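Local coordinates for Rab3 interacting molecule variant 2 (Drosophila melanogaster, PDB 4TS6), which is represented by its C2A domain and, as a RIM protein, probably acts as a presynaptic active-zone scaffold in neurotransmitter release, at residues G17-Q20 with N21-Q24; G83-R86 with C87-N90. All blocks are in the same frame, centred on the assembly; numbering follows the deposited sequence.

Contact 1 of 2, residues G17-Q20 with N21-Q24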
loop_
_atom_site.group_PDB
_atom_site.type_symbol
_atom_site.label_atom_id
_atom_site.label_comp_id
_atom_site.label_asym_id
_atom_site.label_seq_id
_atom_site.Cartn_x
_atom_site.Cartn_y
_atom_site.Cartn_z
ATOM N N GLY A 17 6.529 -8.118 -6.826
ATOM C CA GLY A 17 7.269 -9.235 -7.394
ATOM C C GLY A 17 6.734 -10.542 -6.854
ATOM O O GLY A 17 6.156 -10.582 -5.766
ATOM N N TYR A 18 6.890 -11.618 -7.612
ATOM C CA TYR A 18 6.589 -12.931 -7.066
ATOM C C TYR A 18 7.771 -13.850 -7.285
ATOM O O TYR A 18 8.232 -14.000 -8.408
ATOM C CB TYR A 18 5.325 -13.551 -7.687
ATOM C CG TYR A 18 5.145 -14.966 -7.192
ATOM C CD1 TYR A 18 4.649 -15.218 -5.919
ATOM C CD2 TYR A 18 5.515 -16.047 -7.973
ATOM C CE1 TYR A 18 4.515 -16.512 -5.448
ATOM C CE2 TYR A 18 5.388 -17.337 -7.511
ATOM C CZ TYR A 18 4.891 -17.564 -6.246
ATOM O OH TYR A 18 4.764 -18.857 -5.783
ATOM N N ASP A 19 8.263 -14.468 -6.215
ATOM C CA ASP A 19 9.396 -15.383 -6.331
ATOM C C ASP A 19 8.977 -16.843 -6.136
ATOM O O ASP A 19 8.686 -17.270 -5.013
ATOM C CB ASP A 19 10.478 -14.994 -5.318
ATOM C CG ASP A 19 11.694 -15.900 -5.378
ATOM O OD1 ASP A 19 11.813 -16.708 -6.326
ATOM O OD2 ASP A 19 12.541 -15.795 -4.468
ATOM N N GLN A 20 8.976 -17.612 -7.223
ATOM C CA GLN A 20 8.541 -19.003 -7.162
ATOM C C GLN A 20 9.484 -19.873 -6.345
ATOM O O GLN A 20 9.095 -20.954 -5.894
ATOM C CB GLN A 20 8.394 -19.590 -8.564
ATOM C CG GLN A 20 9.683 -19.612 -9.356
ATOM C CD GLN A 20 9.496 -20.203 -10.740
ATOM O OE1 GLN A 20 8.379 -20.537 -11.135
ATOM N NE2 GLN A 20 10.590 -20.338 -11.485
ATOM N N ASN A 21 10.717 -19.413 -6.154
ATOM C CA ASN A 21 11.700 -20.224 -5.443
ATOM C C ASN A 21 11.508 -20.199 -3.941
ATOM O O ASN A 21 12.018 -21.062 -3.241
ATOM C CB ASN A 21 13.125 -19.798 -5.794
ATOM C CG ASN A 21 13.462 -20.047 -7.246
ATOM O OD1 ASN A 21 13.062 -21.058 -7.824
ATOM N ND2 ASN A 21 14.201 -19.120 -7.849
ATOM N N THR A 22 10.776 -19.207 -3.442
ATOM C CA THR A 22 10.513 -19.102 -2.010
ATOM C C THR A 22 9.015 -19.038 -1.699
ATOM O O THR A 22 8.629 -18.940 -0.531
ATOM C CB THR A 22 11.162 -17.848 -1.410
ATOM O OG1 THR A 22 10.661 -16.689 -2.086
ATOM C CG2 THR A 22 12.670 -17.909 -1.557
ATOM N N LEU A 23 8.194 -19.092 -2.748
ATOM C CA LEU A 23 6.729 -18.973 -2.633
ATOM C C LEU A 23 6.309 -17.691 -1.930
ATOM O O LEU A 23 5.473 -17.716 -1.019
ATOM C CB LEU A 23 6.127 -20.169 -1.898
ATOM C CG LEU A 23 6.517 -21.561 -2.397
ATOM C CD1 LEU A 23 5.878 -22.634 -1.514
ATOM C CD2 LEU A 23 6.160 -21.762 -3.877
ATOM N N GLN A 24 6.877 -16.567 -2.360
ATOM C CA GLN A 24 6.623 -15.297 -1.691
ATOM C C GLN A 24 6.134 -14.246 -2.656
ATOM O O GLN A 24 6.667 -14.113 -3.761
ATOM C CB GLN A 24 7.896 -14.803 -1.011
ATOM C CG GLN A 24 8.319 -15.666 0.183
ATOM C CD GLN A 24 9.647 -15.227 0.769
ATOM O OE1 GLN A 24 10.534 -14.770 0.050
ATOM N NE2 GLN A 24 9.789 -15.367 2.078
#

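Contact 2 of 2, residues G83-R86 with C87-N90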
loop_
_atom_site.group_PDB
_atom_site.type_symbol
_atom_site.label_atom_id
_atom_site.label_comp_id
_atom_site.label_asym_id
_atom_site.label_seq_id
_atom_site.Cartn_x
_atom_site.Cartn_y
_atom_site.Cartn_z
ATOM N N GLY A 83 4.183 -18.599 1.630
ATOM C CA GLY A 83 3.308 -19.754 1.467
ATOM C C GLY A 83 2.332 -19.651 0.305
ATOM O O GLY A 83 1.207 -20.158 0.387
ATOM N N LEU A 84 2.775 -19.051 -0.798
ATOM C CA LEU A 84 1.893 -18.799 -1.944
ATOM C C LEU A 84 2.458 -19.318 -3.268
ATOM O O LEU A 84 3.563 -18.940 -3.654
ATOM C CB LEU A 84 1.653 -17.285 -2.070
ATOM C CG LEU A 84 0.883 -16.661 -0.905
ATOM C CD1 LEU A 84 0.997 -15.142 -0.894
ATOM C CD2 LEU A 84 -0.577 -17.088 -0.958
ATOM N N ARG A 85 1.715 -20.176 -3.970
ATOM C CA ARG A 85 2.055 -20.471 -5.361
ATOM C C ARG A 85 1.528 -19.311 -6.177
ATOM O O ARG A 85 0.620 -18.613 -5.738
ATOM C CB ARG A 85 1.388 -21.763 -5.859
ATOM C CG ARG A 85 1.787 -23.026 -5.104
ATOM C CD ARG A 85 0.918 -24.206 -5.517
ATOM N NE ARG A 85 -0.495 -23.928 -5.271
ATOM C CZ ARG A 85 -1.493 -24.737 -5.614
ATOM N NH1 ARG A 85 -1.240 -25.889 -6.218
ATOM N NH2 ARG A 85 -2.746 -24.380 -5.354
ATOM N N ARG A 86 2.079 -19.095 -7.363
ATOM C CA ARG A 86 1.553 -18.047 -8.224
ATOM C C ARG A 86 0.028 -18.194 -8.383
ATOM O O ARG A 86 -0.708 -17.223 -8.263
ATOM C CB ARG A 86 2.258 -18.070 -9.594
ATOM C CG ARG A 86 1.800 -16.961 -10.555
ATOM C CD ARG A 86 1.718 -15.616 -9.840
ATOM N NE ARG A 86 1.195 -14.539 -10.682
ATOM C CZ ARG A 86 -0.099 -14.321 -10.903
ATOM N NH1 ARG A 86 -0.480 -13.313 -11.675
ATOM N NH2 ARG A 86 -1.015 -15.113 -10.359
ATOM N N CYS A 87 -0.451 -19.413 -8.612
ATOM C CA CYS A 87 -1.874 -19.595 -8.891
ATOM C C CYS A 87 -2.747 -19.291 -7.673
ATOM O O CYS A 87 -3.926 -18.971 -7.821
ATOM C CB CYS A 87 -2.154 -20.995 -9.442
ATOM S SG CYS A 87 -1.730 -22.309 -8.302
ATOM N N ASP A 88 -2.158 -19.357 -6.477
ATOM C CA ASP A 88 -2.877 -19.030 -5.249
ATOM C C ASP A 88 -3.241 -17.552 -5.181
ATOM O O ASP A 88 -4.063 -17.143 -4.361
ATOM C CB ASP A 88 -2.046 -19.411 -4.018
ATOM C CG ASP A 88 -1.907 -20.894 -3.858
ATOM O OD1 ASP A 88 -2.876 -21.624 -4.162
ATOM O OD2 ASP A 88 -0.819 -21.346 -3.442
ATOM N N LEU A 89 -2.629 -16.749 -6.042
ATOM C CA LEU A 89 -2.895 -15.316 -6.037
ATOM C C LEU A 89 -4.160 -15.013 -6.830
ATOM O O LEU A 89 -4.723 -13.922 -6.726
ATOM C CB LEU A 89 -1.716 -14.549 -6.632
ATOM C CG LEU A 89 -0.379 -14.694 -5.901
ATOM C CD1 LEU A 89 0.691 -13.871 -6.587
ATOM C CD2 LEU A 89 -0.513 -14.287 -4.462
ATOM N N ASN A 90 -4.620 -15.980 -7.613
ATOM C CA ASN A 90 -5.793 -15.741 -8.441
ATOM C C ASN A 90 -7.007 -15.678 -7.550
ATOM O O ASN A 90 -7.272 -16.608 -6.790
ATOM C CB ASN A 90 -5.944 -16.828 -9.499
ATOM C CG ASN A 90 -4.716 -16.952 -10.366
ATOM O OD1 ASN A 90 -3.966 -15.989 -10.524
ATOM N ND2 ASN A 90 -4.487 -18.139 -10.917
HETATM O O HOH W 1 -1.332 -21.900 -0.374
#

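Contact 1 of 2, residues G17-Q20 with N21-Q24
Asp-19 and Gln-24 form the last hydrogen-bonded antiparallel pair of a beta hairpin. Asp-19 N gives a nearly straight bond to Gln-24 O (2.9 Å). The return bond, from Gln-24 N to Asp-19 O, is longer at 3.3 Å. Leu-23 also faces Asp-19, which makes this a G1 beta bulge. Leu-23 has a positive phi of 56°. Thr-22 N closes the turn onto Asp-19 O, so that oxygen takes two donors, from opposite faces of its carbonyl plane.

The Asp-19 side chain braces the same turn. Its CG stands anti to the backbone N (chi1 -180°), which puts the carboxylate over the next residues. Asn-21 N meets OD1 at 2.9 Å from above the carboxylate plane, an Asx turn. OD2 lies 3.2 Å from Thr-22 OG1, but that hydroxyl donates to Gln-24 OE1 at 2.9 Å. With an alanine here, Asn-21 N would probably lose its carboxylate partner and the turn would be freer to move.

Away from these polar groups, Tyr-18 and Leu-23 lie side by side and point the same way. Tyr-18 OH touches Leu-23 CD2 at 3.7 Å. Further back on the ring, CD1 approaches Gln-24 O obliquely at 3.2 Å. The hydroxyl itself probably hydrogen-bonds to Leu-84 O.

The turn joins strands 11-19 and 24-33, neighbours in one sheet of the C2 sandwich. Backbone bonds between Gly-17 and Ile-26 continue their pairing. Leu-23 bonds to Leu-84, in the loop that follows strand 74-81.

Contact 2 of 2, residues G83-R86 with C87-N90
Arg-85 grips the Asp-88 carboxylate side-on, in a salt bridge with one nitrogen to each oxygen. NH2 reaches OD1 at 3.0 Å on its syn side, and NE reaches OD2 at 3.2 Å. Both oxygens lie near the guanidinium plane, although that plane and the carboxylate are turned 38° apart. A bend at chi3 (-58°) folds the arginine back over its own turn. OD2 also accepts Arg-85 N at 2.8 Å, so backbone and side chain of one residue hold the same oxygen, from one face of the carboxylate. Cys-87 SG sits over a face of the guanidinium, 3.6 Å from Arg-85 CZ.

Three successive turns set these groups in place, in the loop between strands 74-81 and 93-100 of the C2 domain. Asp-88 N bonds to Arg-85 O, Leu-89 N to Arg-86 O and Asn-90 N to Cys-87 O. Arg-86 runs the other way. Its NH2 donates to Asn-90 OD1 (3.1 Å), its NH1 bonds to His-120 O, and its CD lies against Leu-89 CD1. Leu-84 CD1 meets Leu-89 CD2 at 4.0 Å; both residues are buried. Leu-89 also touches Leu-122.

A water bonds to Gly-83 O and weakly to Asp-88 OD2. With an arginine and a backbone N-H directed at it, the carboxylate is probably stabilised as the anion, and its two-point hold limits how far either side chain can turn.

How the contacts relate
From the N terminus, strand 11-19 leads into contact 1, which closes the hairpin turn before strand 24-33 begins. Contact 2 comes much later. It closes a short run of helical turns within the loop from strand 74-81 to strand 93-100, which carries the chain from one sheet of the C2 sandwich to the other. The two are in series, neither nested nor crossed. In space the centres of contact 1 and contact 2 are about 9 Å apart. Leu-84 joins them: its N probably bonds to Leu-23 O, and its O to Tyr-18 OH. That hydroxyl also packs on Arg-85. The hairpin turn is thus tied to the inter-sheet loop at one end of the domain.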